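Long-range contacts in malate dehydrogenase (Picrophilus torridus, PDB 4BGV), which probably catalyses the reversible, NAD-dependent oxidation of malate to oxaloacetate, a step of the tricarboxylic acid cycle: residues Y267-V276 with W301-S312; P142-S151 with V252-T260. All coordinates share one frame; numbering follows the deposited sequence. Where two conformers were deposited one is given.

Contact 1: residues Y267-V276 with W301-S312; sequences YLVNNLFIGV and WKKSVESVKKNS
Trp301 and Tyr267 make the direct polar link between helix 301-312 and residues 267-276. NE1 of Trp301 donates to O of Tyr267 at 2.9 Å, nearly straight at 168°. The acceptor lies in the indole plane, the donor above the carbonyl plane. CG of Trp301 is anti to its backbone N (chi1 -176°), which swings the indole across to Tyr267. The two rings meet obliquely, with CD1 of Tyr267 3.5 Å from CZ2 of Trp301.

Apolar packing runs along the helix. CG1 of Ile274 lies 3.8 Å from CH2 of Trp301. CD1 of Ile274 reaches CG2 of Val308 at 3.7 Å and touches CG2 of Val305. CG1 of Val269 slides past CG1 of Val305 at 3.5 Å. At the far end CD2 of Leu272 rests on CB of Ser312 at 3.6 Å.

At the exposed side a water joins O of Leu268 to NZ of Lys309. Another accepts from N of Phe273 and donates to OG of Ser312, which donates to O of Val308.

The N-to-C directions of the helix and strand 272-276 of the C-terminal domain differ by 146°, roughly antiparallel. Strand 251-259 pairs with the same strand, and Val308 and Ser312 also touch helix 127-138.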
ATOM      1  N   TYR A 267      35.286 -16.206   2.393  1.00 14.57           N
ATOM      2  CA  TYR A 267      34.543 -16.512   3.616  1.00 14.84           C
ATOM      3  C   TYR A 267      35.083 -17.691   4.424  1.00 16.93           C
ATOM      4  O   TYR A 267      34.537 -18.022   5.470  1.00 18.74           O
ATOM      5  CB  TYR A 267      33.048 -16.657   3.319  1.00 18.27           C
ATOM      6  CG  TYR A 267      32.447 -15.344   2.881  1.00 11.10           C
ATOM      7  CD1 TYR A 267      32.306 -14.306   3.788  1.00 12.07           C
ATOM      8  CD2 TYR A 267      32.060 -15.126   1.555  1.00 12.45           C
ATOM      9  CE1 TYR A 267      31.777 -13.079   3.401  1.00 13.27           C
ATOM     10  CE2 TYR A 267      31.518 -13.898   1.151  1.00 12.64           C
ATOM     11  CZ  TYR A 267      31.382 -12.882   2.079  1.00 13.95           C
ATOM     12  OH  TYR A 267      30.866 -11.653   1.704  1.00 15.50           O
ATOM     13  N   LEU A 268      36.150 -18.314   3.930  1.00 18.65           N
ATOM     14  CA  LEU A 268      36.920 -19.295   4.709  1.00 18.83           C
ATOM     15  C   LEU A 268      36.112 -20.517   5.126  1.00 17.81           C
ATOM     16  O   LEU A 268      36.441 -21.186   6.107  1.00 16.91           O
ATOM     17  CB  LEU A 268      37.539 -18.634   5.945  1.00 15.42           C
ATOM     18  CG  LEU A 268      38.177 -17.262   5.701  1.00 17.12           C
ATOM     19  CD1 LEU A 268      38.790 -16.731   6.984  1.00 22.46           C
ATOM     20  CD2 LEU A 268      39.216 -17.339   4.606  1.00 22.41           C
ATOM     21  N   VAL A 269      35.045 -20.788   4.386  1.00 22.43           N
ATOM     22  CA  VAL A 269      34.299 -22.029   4.534  1.00 22.88           C
ATOM     23  C   VAL A 269      34.069 -22.588   3.156  1.00 20.30           C
ATOM     24  O   VAL A 269      34.019 -21.835   2.172  1.00 17.69           O
ATOM     25  CB  VAL A 269      32.911 -21.833   5.185  1.00 22.42           C
ATOM     26  CG1 VAL A 269      33.045 -21.559   6.657  1.00 19.57           C
ATOM     27  CG2 VAL A 269      32.133 -20.704   4.489  1.00 21.30           C
ATOM     28  N   ASN A 270      33.917 -23.903   3.075  1.00 16.54           N
ATOM     29  CA  ASN A 270      33.597 -24.505   1.791  1.00 20.79           C
ATOM     30  C   ASN A 270      32.488 -25.540   1.904  1.00 19.06           C
ATOM     31  O   ASN A 270      32.507 -26.401   2.790  1.00 17.55           O
ATOM     32  CB  ASN A 270      34.848 -25.112   1.156  1.00 27.86           C
ATOM     33  CG  ASN A 270      34.608 -25.581  -0.262  1.00 32.56           C
ATOM     34  OD1 ASN A 270      34.279 -24.785  -1.149  1.00 30.90           O
ATOM     35  ND2 ASN A 270      34.777 -26.883  -0.490  1.00 36.27           N
ATOM     36  N   ASN A 271      31.536 -25.444   0.985  1.00 15.75           N
ATOM     37  CA  ASN A 271      30.400 -26.356   0.912  1.00 19.20           C
ATOM     38  C   ASN A 271      29.557 -26.382   2.179  1.00 16.35           C
ATOM     39  O   ASN A 271      29.110 -27.446   2.599  1.00 18.18           O
ATOM     40  CB  ASN A 271      30.858 -27.761   0.564  1.00 21.41           C
ATOM     41  CG  ASN A 271      31.754 -27.784  -0.636  1.00 31.56           C
ATOM     42  OD1 ASN A 271      32.822 -28.403  -0.619  1.00 41.27           O
ATOM     43  ND2 ASN A 271      31.348 -27.082  -1.682  1.00 26.39           N
ATOM     44  N   LEU A 272      29.379 -25.209   2.778  1.00 18.47           N
ATOM     45  CA  LEU A 272      28.516 -25.014   3.945  1.00 19.72           C
ATOM     46  C   LEU A 272      27.660 -23.780   3.703  1.00 14.58           C
ATOM     47  O   LEU A 272      27.975 -22.971   2.823  1.00 16.26           O
ATOM     48  CB  LEU A 272      29.360 -24.785   5.203  1.00 22.34           C
ATOM     49  CG  LEU A 272      30.238 -25.945   5.657  1.00 27.23           C
ATOM     50  CD1 LEU A 272      30.870 -25.633   6.990  1.00 24.53           C
ATOM     51  CD2 LEU A 272      29.393 -27.201   5.730  1.00 28.22           C
ATOM     52  N   PHE A 273      26.575 -23.642   4.468  1.00 13.75           N
ATOM     53  CA  PHE A 273      25.761 -22.418   4.463  1.00 11.41           C
ATOM     54  C   PHE A 273      26.192 -21.472   5.591  1.00 12.26           C
ATOM     55  O   PHE A 273      26.400 -21.908   6.720  1.00 12.58           O
ATOM     56  CB  PHE A 273      24.283 -22.752   4.658  1.00 11.26           C
ATOM     57  CG  PHE A 273      23.609 -23.322   3.440  1.00 12.68           C
ATOM     58  CD1 PHE A 273      23.845 -24.631   3.050  1.00 15.47           C
ATOM     59  CD2 PHE A 273      22.686 -22.563   2.720  1.00 14.99           C
ATOM     60  CE1 PHE A 273      23.199 -25.177   1.939  1.00 17.80           C
ATOM     61  CE2 PHE A 273      22.030 -23.100   1.619  1.00 12.47           C
ATOM     62  CZ  PHE A 273      22.298 -24.404   1.220  1.00 14.41           C
ATOM     63  N   ILE A 274      26.329 -20.183   5.288  1.00 10.61           N
ATOM     64  CA  ILE A 274      26.605 -19.191   6.323  1.00 12.05           C
ATOM     65  C   ILE A 274      26.064 -17.827   5.865  1.00 14.34           C
ATOM     66  O   ILE A 274      25.891 -17.598   4.668  1.00 11.85           O
ATOM     67  CB  ILE A 274      28.133 -19.138   6.670  1.00 13.99           C
ATOM     68  CG1 ILE A 274      28.380 -18.422   8.006  1.00 12.51           C
ATOM     69  CG2 ILE A 274      28.940 -18.538   5.520  1.00 12.89           C
ATOM     70  CD1 ILE A 274      29.773 -18.735   8.610  1.00 19.17           C
ATOM     71  N   GLY A 275      25.784 -16.930   6.809  1.00 11.92           N
ATOM     72  CA  GLY A 275      25.180 -15.644   6.487  1.00 12.44           C
ATOM     73  C   GLY A 275      26.096 -14.651   5.784  1.00 13.58           C
ATOM     74  O   GLY A 275      27.068 -14.165   6.365  1.00 11.97           O
ATOM     75  N   VAL A 276      25.788 -14.358   4.525  1.00 13.12           N
ATOM     76  CA  VAL A 276      26.588 -13.433   3.719  1.00 11.34           C
ATOM     77  C   VAL A 276      25.640 -12.564   2.886  1.00  9.37           C
ATOM     78  O   VAL A 276      24.480 -12.943   2.674  1.00  9.89           O
ATOM     79  CB  VAL A 276      27.587 -14.188   2.785  1.00 13.16           C
ATOM     80  CG1 VAL A 276      28.604 -15.024   3.592  1.00 10.50           C
ATOM     81  CG2 VAL A 276      26.837 -15.065   1.794  1.00 13.40           C
ATOM     82  N   TRP A 301      34.464 -12.958  12.434  1.00 16.29           N
ATOM     83  CA  TRP A 301      34.029 -13.898  11.409  1.00 16.06           C
ATOM     84  C   TRP A 301      34.573 -15.306  11.648  1.00 16.27           C
ATOM     85  O   TRP A 301      33.839 -16.292  11.530  1.00 17.29           O
ATOM     86  CB  TRP A 301      34.416 -13.406  10.013  1.00 13.03           C
ATOM     87  CG  TRP A 301      33.910 -14.306   8.911  1.00 13.88           C
ATOM     88  CD1 TRP A 301      34.648 -15.156   8.143  1.00 13.74           C
ATOM     89  CD2 TRP A 301      32.552 -14.441   8.470  1.00 14.96           C
ATOM     90  NE1 TRP A 301      33.834 -15.807   7.238  1.00 13.42           N
ATOM     91  CE2 TRP A 301      32.543 -15.395   7.431  1.00 15.86           C
ATOM     92  CE3 TRP A 301      31.341 -13.863   8.864  1.00 13.32           C
ATOM     93  CZ2 TRP A 301      31.376 -15.773   6.773  1.00 11.14           C
ATOM     94  CZ3 TRP A 301      30.180 -14.236   8.202  1.00 13.88           C
ATOM     95  CH2 TRP A 301      30.206 -15.188   7.170  1.00 12.90           C
ATOM     96  N   LYS A 302      35.852 -15.401  12.000  1.00 16.10           N
ATOM     97  CA  LYS A 302      36.478 -16.703  12.188  1.00 17.91           C
ATOM     98  C   LYS A 302      35.795 -17.499  13.299  1.00 20.41           C
ATOM     99  O   LYS A 302      35.648 -18.715  13.200  1.00 18.32           O
ATOM    100  CB  LYS A 302      37.982 -16.554  12.439  1.00 18.70           C
ATOM    101  CG  LYS A 302      38.752 -16.339  11.146  1.00 17.54           C
ATOM    102  CD  LYS A 302      40.232 -16.074  11.385  1.00 21.68           C
ATOM    103  CE  LYS A 302      40.899 -15.617  10.091  1.00 24.21           C
ATOM    104  NZ  LYS A 302      42.370 -15.439  10.239  1.00 29.27           N
ATOM    105  N   LYS A 303      35.349 -16.806  14.338  1.00 20.08           N
ATOM    106  CA  LYS A 303      34.627 -17.452  15.426  0.50 24.60           C
ATOM    107  C   LYS A 303      33.278 -17.983  14.949  1.00 23.43           C
ATOM    108  O   LYS A 303      32.874 -19.089  15.306  1.00 24.87           O
ATOM    109  CB  LYS A 303      34.452 -16.484  16.600  0.50 27.40           C
ATOM    110  CG  LYS A 303      35.711 -16.332  17.451  0.50 32.39           C
ATOM    111  CD  LYS A 303      35.668 -15.113  18.375  0.50 34.94           C
ATOM    112  CE  LYS A 303      34.300 -14.909  19.011  0.50 34.88           C
ATOM    113  NZ  LYS A 303      33.490 -13.901  18.263  0.50 32.18           N
ATOM    114  N   SER A 304      32.589 -17.188  14.137  1.00 18.20           N
ATOM    115  CA  SER A 304      31.308 -17.602  13.572  0.50 18.78           C
ATOM    116  C   SER A 304      31.508 -18.808  12.664  1.00 19.43           C
ATOM    117  O   SER A 304      30.720 -19.763  12.695  1.00 19.88           O
ATOM    118  CB  SER A 304      30.655 -16.461  12.789  0.50 17.87           C
ATOM    119  OG  SER A 304      30.433 -15.326  13.609  0.50 21.60           O
ATOM    120  N   VAL A 305      32.571 -18.764  11.868  1.00 16.76           N
ATOM    121  CA  VAL A 305      32.924 -19.848  10.958  1.00 16.36           C
ATOM    122  C   VAL A 305      33.118 -21.168  11.702  1.00 17.25           C
ATOM    123  O   VAL A 305      32.570 -22.197  11.292  1.00 17.78           O
ATOM    124  CB  VAL A 305      34.174 -19.491  10.114  1.00 19.75           C
ATOM    125  CG1 VAL A 305      34.857 -20.747   9.592  1.00 23.60           C
ATOM    126  CG2 VAL A 305      33.778 -18.555   8.958  1.00 18.12           C
ATOM    127  N   GLU A 306      33.859 -21.132  12.807  1.00 24.42           N
ATOM    128  CA  GLU A 306      34.102 -22.334  13.606  1.00 29.44           C
ATOM    129  C   GLU A 306      32.793 -22.931  14.141  1.00 27.21           C
ATOM    130  O   GLU A 306      32.605 -24.148  14.135  1.00 23.21           O
ATOM    131  CB  GLU A 306      35.093 -22.035  14.737  1.00 37.63           C
ATOM    132  CG  GLU A 306      34.688 -22.551  16.113  1.00 48.74           C
ATOM    133  CD  GLU A 306      34.693 -21.449  17.171  1.00 58.08           C
ATOM    134  OE1 GLU A 306      35.769 -21.202  17.759  1.00 61.04           O
ATOM    135  OE2 GLU A 306      33.626 -20.828  17.405  1.00 57.46           O
ATOM    136  N   SER A 307      31.882 -22.065  14.569  1.00 23.72           N
ATOM    137  CA  SER A 307      30.586 -22.497  15.078  1.00 23.06           C
ATOM    138  C   SER A 307      29.779 -23.222  13.997  1.00 25.22           C
ATOM    139  O   SER A 307      29.212 -24.292  14.238  1.00 22.99           O
ATOM    140  CB  SER A 307      29.810 -21.285  15.603  1.00 28.88           C
ATOM    141  OG  SER A 307      28.459 -21.616  15.838  1.00 28.88           O
ATOM    142  N   VAL A 308      29.729 -22.630  12.807  1.00 19.83           N
ATOM    143  CA  VAL A 308      29.035 -23.238  11.672  1.00 18.25           C
ATOM    144  C   VAL A 308      29.687 -24.554  11.242  1.00 20.09           C
ATOM    145  O   VAL A 308      28.995 -25.543  10.991  1.00 20.38           O
ATOM    146  CB  VAL A 308      28.937 -22.255  10.489  1.00 19.94           C
ATOM    147  CG1 VAL A 308      28.314 -22.928   9.270  1.00 19.40           C
ATOM    148  CG2 VAL A 308      28.110 -21.049  10.905  1.00 20.70           C
ATOM    149  N   LYS A 309      31.017 -24.577  11.185  1.00 19.02           N
ATOM    150  CA  LYS A 309      31.730 -25.795  10.827  1.00 20.63           C
ATOM    151  C   LYS A 309      31.400 -26.928  11.801  1.00 22.98           C
ATOM    152  O   LYS A 309      31.207 -28.077  11.399  1.00 21.19           O
ATOM    153  CB  LYS A 309      33.243 -25.567  10.845  1.00 20.97           C
ATOM    154  CG  LYS A 309      33.829 -24.819   9.653  1.00 24.25           C
ATOM    155  CD  LYS A 309      35.349 -24.856   9.778  1.00 28.38           C
ATOM    156  CE  LYS A 309      36.067 -24.206   8.616  1.00 36.40           C
ATOM    157  NZ  LYS A 309      37.544 -24.309   8.830  1.00 39.44           N
ATOM    158  N   LYS A 310      31.352 -26.590  13.085  1.00 20.71           N
ATOM    159  CA  LYS A 310      31.111 -27.571  14.138  1.00 22.95           C
ATOM    160  C   LYS A 310      29.693 -28.139  14.042  1.00 20.56           C
ATOM    161  O   LYS A 310      29.487 -29.356  14.105  1.00 21.02           O
ATOM    162  CB  LYS A 310      31.332 -26.928  15.506  1.00 26.17           C
ATOM    163  CG  LYS A 310      31.246 -27.888  16.678  1.00 37.82           C
ATOM    164  CD  LYS A 310      29.945 -27.719  17.438  1.00 41.42           C
ATOM    165  CE  LYS A 310      29.839 -26.333  18.050  1.00 44.72           C
ATOM    166  NZ  LYS A 310      28.506 -26.132  18.683  1.00 46.37           N
ATOM    167  N   ASN A 311      28.715 -27.255  13.914  1.00 19.69           N
ATOM    168  CA  ASN A 311      27.326 -27.682  13.818  1.00 19.03           C
ATOM    169  C   ASN A 311      27.005 -28.381  12.496  1.00 26.37           C
ATOM    170  O   ASN A 311      26.139 -29.262  12.449  1.00 20.59           O
ATOM    171  CB  ASN A 311      26.381 -26.497  14.038  1.00 19.02           C
ATOM    172  CG  ASN A 311      26.324 -26.061  15.489  1.00 20.64           C
ATOM    173  OD1 ASN A 311      26.569 -26.855  16.390  1.00 23.65           O
ATOM    174  ND2 ASN A 311      25.977 -24.795  15.719  1.00 25.35           N
ATOM    175  N   SER A 312      27.694 -27.985  11.426  1.00 22.01           N
ATOM    176  CA  SER A 312      27.485 -28.617  10.128  1.00 21.70           C
ATOM    177  C   SER A 312      28.037 -30.042  10.147  1.00 21.14           C
ATOM    178  O   SER A 312      27.493 -30.943   9.499  1.00 21.20           O
ATOM    179  CB  SER A 312      28.131 -27.800   9.004  1.00 20.15           C
ATOM    180  OG  SER A 312      27.581 -26.489   8.933  1.00 15.93           O
TER
HETATM  181  O   HOH W   1      38.438 -21.838   8.066  1.00 37.34           O
HETATM  182  O   HOH W   2      25.970 -24.934   7.062  1.00 16.48           O

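Contact 2: residues P142-S151 with V252-T260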
ATOM      1  N   PRO A 142      22.010 -25.936  -4.640  1.00 11.49           N
ATOM      2  CA  PRO A 142      22.153 -25.193  -3.379  1.00 11.12           C
ATOM      3  C   PRO A 142      21.931 -23.677  -3.474  1.00 12.25           C
ATOM      4  O   PRO A 142      21.616 -23.060  -2.454  1.00 13.81           O
ATOM      5  CB  PRO A 142      23.588 -25.505  -2.939  1.00 18.58           C
ATOM      6  CG  PRO A 142      24.278 -26.032  -4.159  1.00 16.33           C
ATOM      7  CD  PRO A 142      23.213 -26.723  -4.959  1.00 13.86           C
ATOM      8  N   GLU A 143      22.072 -23.101  -4.664  1.00 13.03           N
ATOM      9  CA  GLU A 143      21.752 -21.687  -4.846  1.00 11.92           C
ATOM     10  C   GLU A 143      20.248 -21.415  -4.674  1.00 12.89           C
ATOM     11  O   GLU A 143      19.835 -20.258  -4.557  1.00 12.27           O
ATOM     12  CB  GLU A 143      22.237 -21.178  -6.213  1.00 17.30           C
ATOM     13  CG  GLU A 143      21.261 -21.429  -7.380  1.00 19.30           C
ATOM     14  CD  GLU A 143      21.335 -22.849  -7.945  1.00 19.70           C
ATOM     15  OE1 GLU A 143      22.151 -23.655  -7.450  1.00 17.45           O
ATOM     16  OE2 GLU A 143      20.582 -23.164  -8.899  1.00 19.84           O
ATOM     17  N   ARG A 144      19.431 -22.470  -4.650  1.00 10.67           N
ATOM     18  CA  ARG A 144      17.978 -22.291  -4.584  1.00 11.75           C
ATOM     19  C   ARG A 144      17.462 -22.372  -3.154  1.00 12.16           C
ATOM     20  O   ARG A 144      16.252 -22.343  -2.915  1.00 13.92           O
ATOM     21  CB  ARG A 144      17.253 -23.299  -5.494  1.00 13.17           C
ATOM     22  CG  ARG A 144      17.663 -23.117  -6.951  1.00 13.90           C
ATOM     23  CD  ARG A 144      17.295 -24.304  -7.839  1.00 20.42           C
ATOM     24  NE  ARG A 144      15.883 -24.319  -8.201  1.00 23.59           N
ATOM     25  CZ  ARG A 144      15.339 -23.568  -9.157  1.00 25.77           C
ATOM     26  NH1 ARG A 144      16.090 -22.714  -9.839  1.00 24.80           N
ATOM     27  NH2 ARG A 144      14.033 -23.667  -9.424  1.00 20.30           N
ATOM     28  N   ILE A 145      18.395 -22.435  -2.205  1.00  9.92           N
ATOM     29  CA  ILE A 145      18.058 -22.522  -0.788  1.00  9.21           C
ATOM     30  C   ILE A 145      18.711 -21.357  -0.044  1.00 10.68           C
ATOM     31  O   ILE A 145      19.923 -21.144  -0.158  1.00  9.44           O
ATOM     32  CB  ILE A 145      18.577 -23.854  -0.172  1.00  9.57           C
ATOM     33  CG1 ILE A 145      18.020 -25.055  -0.949  1.00 14.34           C
ATOM     34  CG2 ILE A 145      18.191 -23.954   1.287  1.00 13.24           C
ATOM     35  CD1 ILE A 145      18.726 -26.396  -0.630  1.00 10.29           C
ATOM     36  N   ILE A 146      17.911 -20.595   0.697  1.00  8.68           N
ATOM     37  CA  ILE A 146      18.467 -19.535   1.552  1.00  8.53           C
ATOM     38  C   ILE A 146      17.879 -19.599   2.962  1.00 11.13           C
ATOM     39  O   ILE A 146      16.750 -20.035   3.142  1.00 14.06           O
ATOM     40  CB  ILE A 146      18.253 -18.120   0.943  1.00  9.59           C
ATOM     41  CG1 ILE A 146      16.770 -17.812   0.759  1.00 11.26           C
ATOM     42  CG2 ILE A 146      18.960 -18.013  -0.410  1.00 13.15           C
ATOM     43  CD1 ILE A 146      16.520 -16.402   0.151  1.00 13.63           C
ATOM     44  N   GLY A 147      18.656 -19.164   3.957  1.00 10.27           N
ATOM     45  CA  GLY A 147      18.223 -19.200   5.340  1.00 10.00           C
ATOM     46  C   GLY A 147      18.002 -17.815   5.939  1.00  9.55           C
ATOM     47  O   GLY A 147      18.764 -16.887   5.676  1.00  9.88           O
ATOM     48  N   LEU A 148      16.950 -17.672   6.739  1.00  9.82           N
ATOM     49  CA  LEU A 148      16.692 -16.418   7.444  1.00  8.85           C
ATOM     50  C   LEU A 148      17.805 -16.148   8.445  1.00 12.43           C
ATOM     51  O   LEU A 148      18.142 -17.005   9.241  1.00 14.67           O
ATOM     52  CB  LEU A 148      15.360 -16.480   8.204  1.00  8.03           C
ATOM     53  CG  LEU A 148      15.144 -15.293   9.140  1.00 10.71           C
ATOM     54  CD1 LEU A 148      14.902 -13.988   8.360  1.00 11.48           C
ATOM     55  CD2 LEU A 148      14.001 -15.580  10.147  1.00 11.68           C
ATOM     56  N   GLY A 149      18.366 -14.951   8.410  1.00 12.25           N
ATOM     57  CA  GLY A 149      19.335 -14.571   9.415  1.00 13.23           C
ATOM     58  C   GLY A 149      19.408 -13.066   9.464  1.00 12.42           C
ATOM     59  O   GLY A 149      18.731 -12.424  10.279  1.00 12.35           O
ATOM     60  N   GLY A 150      20.209 -12.508   8.565  1.00 12.36           N
ATOM     61  CA  GLY A 150      20.463 -11.078   8.529  1.00 13.99           C
ATOM     62  C   GLY A 150      19.228 -10.207   8.336  1.00 11.31           C
ATOM     63  O   GLY A 150      19.216  -9.062   8.778  1.00 12.85           O
ATOM     64  N   SER A 151      18.197 -10.711   7.662  1.00  7.78           N
ATOM     65  CA  SER A 151      17.013  -9.893   7.437  1.00  9.57           C
ATOM     66  C   SER A 151      16.414  -9.484   8.779  1.00 12.03           C
ATOM     67  O   SER A 151      15.960  -8.348   8.959  1.00 10.69           O
ATOM     68  CB  SER A 151      15.959 -10.637   6.594  1.00  9.48           C
ATOM     69  OG  SER A 151      14.878  -9.758   6.292  1.00 13.11           O
ATOM     70  N   VAL A 252      19.172  -7.010  -1.917  1.00  8.20           N
ATOM     71  CA  VAL A 252      20.479  -7.392  -1.400  1.00  8.08           C
ATOM     72  C   VAL A 252      20.392  -7.386   0.117  1.00 10.69           C
ATOM     73  O   VAL A 252      20.370  -6.328   0.757  1.00  9.00           O
ATOM     74  CB  VAL A 252      21.602  -6.449  -1.891  1.00  9.03           C
ATOM     75  CG1 VAL A 252      22.945  -6.837  -1.254  1.00 12.65           C
ATOM     76  CG2 VAL A 252      21.697  -6.504  -3.413  1.00  8.09           C
ATOM     77  N   ILE A 253      20.319  -8.586   0.669  1.00  7.97           N
ATOM     78  CA  ILE A 253      20.095  -8.814   2.098  1.00  8.40           C
ATOM     79  C   ILE A 253      20.998  -9.971   2.545  1.00 11.25           C
ATOM     80  O   ILE A 253      21.158 -10.960   1.812  1.00  9.79           O
ATOM     81  CB  ILE A 253      18.619  -9.213   2.363  1.00 10.76           C
ATOM     82  CG1 ILE A 253      17.654  -8.122   1.878  1.00 10.16           C
ATOM     83  CG2 ILE A 253      18.367  -9.508   3.855  1.00 14.07           C
ATOM     84  CD1 ILE A 253      16.186  -8.598   1.872  1.00 11.57           C
ATOM     85  N   PRO A 254      21.604  -9.857   3.736  1.00  9.63           N
ATOM     86  CA  PRO A 254      22.386 -10.993   4.237  1.00 12.02           C
ATOM     87  C   PRO A 254      21.484 -12.168   4.585  1.00 10.21           C
ATOM     88  O   PRO A 254      20.521 -12.007   5.334  1.00 11.69           O
ATOM     89  CB  PRO A 254      23.041 -10.449   5.518  1.00 15.32           C
ATOM     90  CG  PRO A 254      22.886  -8.971   5.443  1.00 21.07           C
ATOM     91  CD  PRO A 254      21.645  -8.706   4.650  1.00 12.74           C
ATOM     92  N   CYS A 255      21.793 -13.332   4.028  1.00  8.30           N
ATOM     93  CA  CYS A 255      21.034 -14.555   4.307  1.00  7.64           C
ATOM     94  C   CYS A 255      22.020 -15.701   4.391  1.00  8.02           C
ATOM     95  O   CYS A 255      23.125 -15.605   3.873  1.00  9.83           O
ATOM     96  CB  CYS A 255      20.063 -14.863   3.162  1.00  7.36           C
ATOM     97  SG  CYS A 255      18.936 -13.521   2.743  1.00 10.47           S
ATOM     98  N   ALA A 256      21.605 -16.802   5.002  1.00  9.11           N
ATOM     99  CA  ALA A 256      22.442 -17.995   5.001  1.00  8.83           C
ATOM    100  C   ALA A 256      22.469 -18.543   3.576  1.00 11.92           C
ATOM    101  O   ALA A 256      21.425 -18.823   2.975  1.00 11.42           O
ATOM    102  CB  ALA A 256      21.906 -19.025   5.971  1.00  9.34           C
ATOM    103  N   ALA A 257      23.660 -18.660   3.013  1.00  9.27           N
ATOM    104  CA  ALA A 257      23.772 -19.126   1.637  1.00 10.26           C
ATOM    105  C   ALA A 257      24.945 -20.074   1.490  1.00 13.48           C
ATOM    106  O   ALA A 257      25.895 -20.021   2.270  1.00 11.34           O
ATOM    107  CB  ALA A 257      23.914 -17.946   0.673  1.00  8.67           C
ATOM    108  N   TYR A 258      24.880 -20.918   0.463  1.00 11.27           N
ATOM    109  CA  TYR A 258      25.890 -21.934   0.227  1.00 14.59           C
ATOM    110  C   TYR A 258      27.153 -21.319  -0.366  1.00 14.26           C
ATOM    111  O   TYR A 258      27.094 -20.671  -1.407  1.00 13.84           O
ATOM    112  CB  TYR A 258      25.321 -22.961  -0.746  1.00 13.19           C
ATOM    113  CG  TYR A 258      26.104 -24.241  -0.859  1.00 17.88           C
ATOM    114  CD1 TYR A 258      26.210 -25.110   0.221  1.00 20.76           C
ATOM    115  CD2 TYR A 258      26.706 -24.605  -2.056  1.00 20.01           C
ATOM    116  CE1 TYR A 258      26.904 -26.304   0.115  1.00 23.50           C
ATOM    117  CE2 TYR A 258      27.385 -25.806  -2.172  1.00 24.16           C
ATOM    118  CZ  TYR A 258      27.494 -26.639  -1.083  1.00 25.69           C
ATOM    119  OH  TYR A 258      28.185 -27.819  -1.192  1.00 33.13           O
ATOM    120  N   ILE A 259      28.287 -21.535   0.299  1.00 11.91           N
ATOM    121  CA  ILE A 259      29.568 -20.937  -0.093  1.00 14.51           C
ATOM    122  C   ILE A 259      30.447 -21.966  -0.806  1.00 17.18           C
ATOM    123  O   ILE A 259      30.739 -23.028  -0.243  1.00 15.94           O
ATOM    124  CB  ILE A 259      30.334 -20.427   1.157  1.00 11.82           C
ATOM    125  CG1 ILE A 259      29.405 -19.601   2.051  1.00 13.78           C
ATOM    126  CG2 ILE A 259      31.598 -19.637   0.749  1.00 12.06           C
ATOM    127  CD1 ILE A 259      28.909 -18.281   1.409  1.00 11.62           C
ATOM    128  N   THR A 260      30.841 -21.668  -2.046  1.00 16.64           N
ATOM    129  CA  THR A 260      31.720 -22.545  -2.822  0.50 18.61           C
ATOM    130  C   THR A 260      32.617 -21.753  -3.741  1.00 17.15           C
ATOM    131  O   THR A 260      32.469 -20.546  -3.875  1.00 16.85           O
ATOM    132  CB  THR A 260      30.955 -23.488  -3.760  0.50 18.55           C
ATOM    133  OG1 THR A 260      30.083 -22.729  -4.608  0.50 14.37           O
ATOM    134  CG2 THR A 260      30.178 -24.489  -2.990  0.50 21.80           C
TER
HETATM  135  O   HOH W   3      22.517 -20.970  -1.243  1.00 10.27           O
HETATM  136  O   HOH W   4      18.128 -13.159   6.187  1.00 10.51           O
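Gly147 and Ala256 form a single antiparallel beta bridge, a hydrogen-bonded pair with CA atoms 4.4 Å apart. It joins strand 145-147, the edge of the parallel Rossmann sheet, to strand 252-259 of the C-terminal domain. N of Gly147 donates to O of Ala256 at 3.0 Å. The return bond, from N of Ala256 to O of Gly147, is 2.9 Å long. The N-to-C directions of the two short strands differ by 133°, and water takes over on both sides of the bridge. One water donates to O of Pro142 and O of Ile145 and accepts from N of Tyr258. Another accepts from N of Gly149 and N of Ser151 and donates to O of Pro254.

The chains come close at glycines. CB of Ala256 lies 3.7 Å from CA of Gly147, and CB of Pro254 faces CA of Gly150. Gly149, the N-cap of helix 150-165, is near His180, the probable proton acceptor. CB of Ser151 meets CG2 of Ile253 at 3.8 Å. OG of Ser151 is hydrogen-bonded to O of Ser237, while Cys255 and Ile146 both touch Met241 of helix 232-246. At the other end Pro142 lies over one face of the Tyr258 ring. This is a CH-pi contact, with CB of Pro142 3.8 Å from the ring centroid and 29° off its normal.

How the contacts relate
Both contacts are largely buried, but the centre of contact 2 is about 8 Å from the centre of the chain, that of contact 1 about 16 Å. Contact 1 also has an exposed margin, at Leu268, Lys302 and Lys309. They share the antiparallel sheet in which strands 251-259 and 272-281 are neighbours. Ile259 probably hydrogen-bonds to Asn271 and Leu272 through the backbone. Contact 1 covers this sheet with a helix of the same domain and relies on branched and aromatic side chains. Contact 2 ties the sheet to the NAD-binding domain, chiefly by main-chain bonds and waters that bridge main-chain atoms. The rings of Tyr258 and Phe273 also meet between them.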